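PDB 5F2H: uncharacterized protein, which is of unknown function but belongs to the alpha/beta hydrolase superfamily and probably acts as a hydrolase. Local coordinates for residues V146-Y158 with D295-I308. Numbering follows the deposited sequence.
Sequences VEPYWKSVLDQDY and DYPEDFDELLKEAI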
# COMPACT_ATOMS: atom_id res chain seq x y z
N VAL B 146 -23.74 -4.09 -9.96
CA VAL B 146 -22.39 -4.49 -10.34
C VAL B 146 -21.42 -4.51 -9.14
O VAL B 146 -20.45 -5.23 -9.15
CB VAL B 146 -21.88 -3.56 -11.48
CG1 VAL B 146 -21.73 -2.13 -10.98
CG2 VAL B 146 -20.56 -4.06 -12.04
N GLU B 147 -21.73 -3.78 -8.08
CA GLU B 147 -20.86 -3.74 -6.92
C GLU B 147 -20.53 -5.12 -6.33
O GLU B 147 -19.36 -5.44 -6.15
CB GLU B 147 -21.46 -2.78 -5.89
CG GLU B 147 -20.74 -2.68 -4.55
CD GLU B 147 -21.40 -1.69 -3.59
OE1 GLU B 147 -21.86 -0.62 -4.02
OE2 GLU B 147 -21.40 -1.95 -2.37
N PRO B 148 -21.53 -5.97 -6.08
CA PRO B 148 -21.25 -7.27 -5.47
C PRO B 148 -20.20 -8.14 -6.15
O PRO B 148 -19.50 -8.89 -5.46
CB PRO B 148 -22.60 -7.98 -5.50
CG PRO B 148 -23.61 -6.90 -5.54
CD PRO B 148 -22.97 -5.77 -6.29
N TYR B 149 -20.07 -8.04 -7.48
CA TYR B 149 -19.12 -8.87 -8.20
C TYR B 149 -17.70 -8.33 -8.20
O TYR B 149 -16.77 -9.07 -8.53
CB TYR B 149 -19.57 -9.08 -9.65
CG TYR B 149 -20.91 -9.76 -9.81
CD1 TYR B 149 -21.00 -11.13 -9.91
CD2 TYR B 149 -22.08 -9.02 -9.93
CE1 TYR B 149 -22.24 -11.74 -10.07
CE2 TYR B 149 -23.31 -9.62 -10.12
CZ TYR B 149 -23.39 -10.98 -10.18
OH TYR B 149 -24.63 -11.59 -10.33
N TRP B 150 -17.51 -7.07 -7.82
CA TRP B 150 -16.17 -6.47 -7.85
C TRP B 150 -15.73 -5.95 -6.51
O TRP B 150 -14.68 -5.34 -6.41
CB TRP B 150 -16.17 -5.33 -8.88
CG TRP B 150 -16.62 -5.80 -10.22
CD1 TRP B 150 -17.91 -5.91 -10.65
CD2 TRP B 150 -15.81 -6.27 -11.28
NE1 TRP B 150 -17.94 -6.41 -11.92
CE2 TRP B 150 -16.66 -6.60 -12.35
CE3 TRP B 150 -14.43 -6.42 -11.44
CZ2 TRP B 150 -16.18 -7.10 -13.55
CZ3 TRP B 150 -13.96 -6.88 -12.65
CH2 TRP B 150 -14.83 -7.23 -13.68
N LYS B 151 -16.54 -6.19 -5.50
CA LYS B 151 -16.26 -5.73 -4.13
C LYS B 151 -14.95 -6.30 -3.57
O LYS B 151 -14.23 -5.61 -2.84
CB LYS B 151 -17.41 -6.16 -3.22
CG LYS B 151 -17.37 -5.59 -1.81
CD LYS B 151 -18.44 -6.20 -0.90
CE LYS B 151 -19.85 -6.11 -1.49
NZ LYS B 151 -20.26 -4.74 -1.87
N SER B 152 -14.62 -7.54 -3.95
CA SER B 152 -13.41 -8.22 -3.47
C SER B 152 -12.05 -7.65 -3.92
O SER B 152 -11.02 -8.27 -3.66
CB SER B 152 -13.47 -9.71 -3.80
OG SER B 152 -13.55 -9.92 -5.19
N VAL B 153 -12.03 -6.51 -4.60
CA VAL B 153 -10.77 -5.90 -5.02
C VAL B 153 -10.14 -5.12 -3.88
O VAL B 153 -8.98 -4.73 -3.95
CB VAL B 153 -10.91 -4.94 -6.23
CG1 VAL B 153 -11.40 -5.70 -7.45
CG2 VAL B 153 -11.83 -3.77 -5.90
N LEU B 154 -10.92 -4.85 -2.84
CA LEU B 154 -10.41 -4.11 -1.69
C LEU B 154 -9.38 -4.98 -0.96
O LEU B 154 -8.45 -4.48 -0.34
CB LEU B 154 -11.55 -3.73 -0.75
CG LEU B 154 -12.71 -2.92 -1.35
CD1 LEU B 154 -13.77 -2.69 -0.28
CD2 LEU B 154 -12.24 -1.60 -1.93
N ASP B 155 -9.57 -6.30 -1.07
CA ASP B 155 -8.69 -7.28 -0.46
C ASP B 155 -7.28 -7.22 -1.06
O ASP B 155 -6.35 -7.83 -0.53
CB ASP B 155 -9.27 -8.69 -0.67
CG ASP B 155 -10.65 -8.86 -0.05
OD1 ASP B 155 -11.03 -8.05 0.82
OD2 ASP B 155 -11.36 -9.82 -0.42
N GLN B 156 -7.14 -6.51 -2.18
CA GLN B 156 -5.85 -6.36 -2.86
C GLN B 156 -5.39 -4.91 -2.81
O GLN B 156 -4.61 -4.45 -3.64
CB GLN B 156 -5.96 -6.85 -4.29
CG GLN B 156 -6.53 -8.26 -4.39
CD GLN B 156 -5.73 -9.31 -3.64
OE1 GLN B 156 -4.57 -9.09 -3.28
NE2 GLN B 156 -6.34 -10.48 -3.42
N ASP B 157 -5.91 -4.20 -1.81
CA ASP B 157 -5.59 -2.81 -1.54
C ASP B 157 -6.01 -1.85 -2.65
O ASP B 157 -5.34 -0.84 -2.86
CB ASP B 157 -4.08 -2.68 -1.30
CG ASP B 157 -3.68 -1.37 -0.63
OD1 ASP B 157 -4.58 -0.57 -0.29
OD2 ASP B 157 -2.47 -1.15 -0.43
N TYR B 158 -7.10 -2.15 -3.35
CA TYR B 158 -7.57 -1.28 -4.44
C TYR B 158 -8.81 -0.48 -4.12
O TYR B 158 -9.79 -1.03 -3.67
CB TYR B 158 -7.91 -2.08 -5.71
CG TYR B 158 -6.74 -2.48 -6.57
CD1 TYR B 158 -6.05 -3.66 -6.34
CD2 TYR B 158 -6.36 -1.69 -7.67
CE1 TYR B 158 -4.99 -4.03 -7.14
CE2 TYR B 158 -5.29 -2.05 -8.47
CZ TYR B 158 -4.62 -3.22 -8.21
OH TYR B 158 -3.55 -3.58 -8.99
N ASP B 295 -23.27 -14.56 -17.44
CA ASP B 295 -23.28 -14.25 -16.04
C ASP B 295 -21.86 -14.45 -15.55
O ASP B 295 -21.06 -15.01 -16.25
CB ASP B 295 -24.19 -15.27 -15.36
CG ASP B 295 -24.24 -15.11 -13.88
OD1 ASP B 295 -23.93 -14.01 -13.40
OD2 ASP B 295 -24.60 -16.11 -13.21
N TYR B 296 -21.56 -13.99 -14.34
CA TYR B 296 -20.23 -14.17 -13.78
C TYR B 296 -20.14 -15.57 -13.17
O TYR B 296 -21.15 -16.14 -12.73
CB TYR B 296 -20.00 -13.20 -12.64
CG TYR B 296 -20.08 -11.74 -12.96
CD1 TYR B 296 -21.30 -11.12 -13.14
CD2 TYR B 296 -18.96 -10.95 -12.87
CE1 TYR B 296 -21.38 -9.75 -13.29
CE2 TYR B 296 -19.03 -9.58 -13.03
CZ TYR B 296 -20.24 -8.99 -13.23
OH TYR B 296 -20.30 -7.63 -13.40
N PRO B 297 -18.93 -16.16 -13.16
CA PRO B 297 -18.77 -17.50 -12.56
C PRO B 297 -19.03 -17.38 -11.07
O PRO B 297 -18.80 -16.32 -10.48
CB PRO B 297 -17.31 -17.84 -12.83
CG PRO B 297 -16.64 -16.54 -13.11
CD PRO B 297 -17.67 -15.62 -13.69
N GLU B 298 -19.46 -18.46 -10.44
CA GLU B 298 -19.77 -18.39 -9.01
C GLU B 298 -18.54 -18.18 -8.11
O GLU B 298 -18.65 -17.64 -7.01
CB GLU B 298 -20.71 -19.54 -8.63
CG GLU B 298 -21.39 -19.37 -7.28
CD GLU B 298 -22.64 -20.22 -7.15
OE1 GLU B 298 -23.25 -20.53 -8.20
OE2 GLU B 298 -23.07 -20.51 -6.01
N ASP B 299 -17.35 -18.52 -8.62
CA ASP B 299 -16.09 -18.31 -7.90
C ASP B 299 -15.33 -17.17 -8.62
O ASP B 299 -14.11 -17.22 -8.79
CB ASP B 299 -15.23 -19.58 -7.86
CG ASP B 299 -14.73 -20.01 -9.23
OD1 ASP B 299 -15.11 -19.40 -10.26
OD2 ASP B 299 -13.92 -20.96 -9.27
N PHE B 300 -16.07 -16.15 -9.04
CA PHE B 300 -15.48 -15.02 -9.73
C PHE B 300 -14.52 -14.18 -8.89
O PHE B 300 -13.56 -13.61 -9.44
CB PHE B 300 -16.56 -14.11 -10.30
CG PHE B 300 -16.02 -12.92 -10.99
CD1 PHE B 300 -15.42 -13.04 -12.23
CD2 PHE B 300 -16.15 -11.65 -10.43
CE1 PHE B 300 -14.92 -11.93 -12.90
CE2 PHE B 300 -15.66 -10.54 -11.09
CZ PHE B 300 -15.05 -10.68 -12.33
N ASP B 301 -14.78 -14.07 -7.58
CA ASP B 301 -13.92 -13.28 -6.69
C ASP B 301 -12.53 -13.93 -6.57
O ASP B 301 -11.54 -13.25 -6.24
CB ASP B 301 -14.58 -12.99 -5.33
CG ASP B 301 -14.99 -14.25 -4.59
OD1 ASP B 301 -14.80 -15.36 -5.12
OD2 ASP B 301 -15.53 -14.11 -3.47
N GLU B 302 -12.46 -15.24 -6.85
CA GLU B 302 -11.20 -15.98 -6.83
C GLU B 302 -10.43 -15.71 -8.11
O GLU B 302 -9.21 -15.62 -8.10
CB GLU B 302 -11.44 -17.49 -6.67
CG GLU B 302 -11.92 -17.87 -5.29
CD GLU B 302 -10.89 -17.55 -4.20
OE1 GLU B 302 -9.76 -17.14 -4.53
OE2 GLU B 302 -11.21 -17.74 -3.01
N LEU B 303 -11.15 -15.58 -9.22
CA LEU B 303 -10.51 -15.28 -10.49
C LEU B 303 -9.92 -13.89 -10.37
O LEU B 303 -8.80 -13.68 -10.82
CB LEU B 303 -11.49 -15.35 -11.65
CG LEU B 303 -12.18 -16.70 -11.86
CD1 LEU B 303 -13.12 -16.62 -13.04
CD2 LEU B 303 -11.17 -17.82 -12.04
N LEU B 304 -10.66 -12.96 -9.77
CA LEU B 304 -10.15 -11.59 -9.57
C LEU B 304 -8.83 -11.59 -8.81
O LEU B 304 -7.99 -10.72 -9.05
CB LEU B 304 -11.13 -10.69 -8.82
CG LEU B 304 -12.35 -10.12 -9.53
CD1 LEU B 304 -13.21 -9.35 -8.54
CD2 LEU B 304 -11.87 -9.19 -10.63
N LYS B 305 -8.66 -12.53 -7.89
CA LYS B 305 -7.43 -12.62 -7.13
C LYS B 305 -6.30 -12.94 -8.13
O LYS B 305 -5.31 -12.19 -8.20
CB LYS B 305 -7.53 -13.67 -6.03
CG LYS B 305 -6.31 -13.73 -5.13
CD LYS B 305 -6.50 -14.63 -3.92
CE LYS B 305 -7.57 -14.09 -2.98
NZ LYS B 305 -7.70 -14.92 -1.75
N GLU B 306 -6.45 -14.01 -8.90
CA GLU B 306 -5.45 -14.39 -9.92
C GLU B 306 -5.17 -13.24 -10.88
O GLU B 306 -4.03 -12.91 -11.15
CB GLU B 306 -5.91 -15.53 -10.82
CG GLU B 306 -5.88 -16.95 -10.30
CD GLU B 306 -6.18 -17.95 -11.42
OE1 GLU B 306 -6.02 -19.18 -11.22
OE2 GLU B 306 -6.51 -17.50 -12.55
N ALA B 307 -6.24 -12.70 -11.45
CA ALA B 307 -6.14 -11.61 -12.41
C ALA B 307 -5.24 -10.50 -11.90
O ALA B 307 -4.31 -10.09 -12.57
CB ALA B 307 -7.53 -11.08 -12.71
N ILE B 308 -5.52 -10.02 -10.70
CA ILE B 308 -4.72 -8.96 -10.14
C ILE B 308 -3.28 -9.42 -9.91
O ILE B 308 -2.34 -8.67 -10.19
CB ILE B 308 -5.37 -8.40 -8.87
CG1 ILE B 308 -6.70 -7.73 -9.25
CG2 ILE B 308 -4.45 -7.38 -8.19
CD1 ILE B 308 -7.42 -7.07 -8.10
O HOH W 1 -24.55 -14.37 -10.53
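Y149 and Y296 lie ring on ring in an offset stack, centroids 3.7 Å apart and planes 8° from parallel, at the heart of an aromatic cluster in this alpha/beta-hydrolase domain. The contact joins the end of helix 143-150 and the 3-10 segment after it to the start of helix 300-313 and the loop before it; the axes of 146-150 and 300-308 cross at -56°, both on the same side of the parallel sheet. The stack is displaced: Y149 CD1 sits over the CG-CD1 side of the Y296 ring, while Y149 CB rests on the same face in a CH-pi contact. With CG anti to the carbonyl carbon (chi1 -60°), Y296 carries its hydroxyl to the indole edge of W150, and W150 NE1 donates to Y296 OH in a fairly straight bond of 3.0 Å. F300 turns its edge to one face of the W150 six-membered ring. W150 also touches the residues of a probable nucleophile elbow, and F207 stacks on Y296. Farther along, I308 packs against Q156 and Y158: its CD1 meets the aliphatic part of Q156, and its CG2 lies 3.6 Å from Y158 CE1. The Y158 hydroxyl is hydrogen-bonded to S201 OG. L304 fills the middle, with CD2 against W150 and CD1 beside S152 OG. Beyond the Y149 hydroxyl, one water bridges Y149 OH (2.8 Å) and D295 OD1 (3.0 Å), donating to the carboxylate.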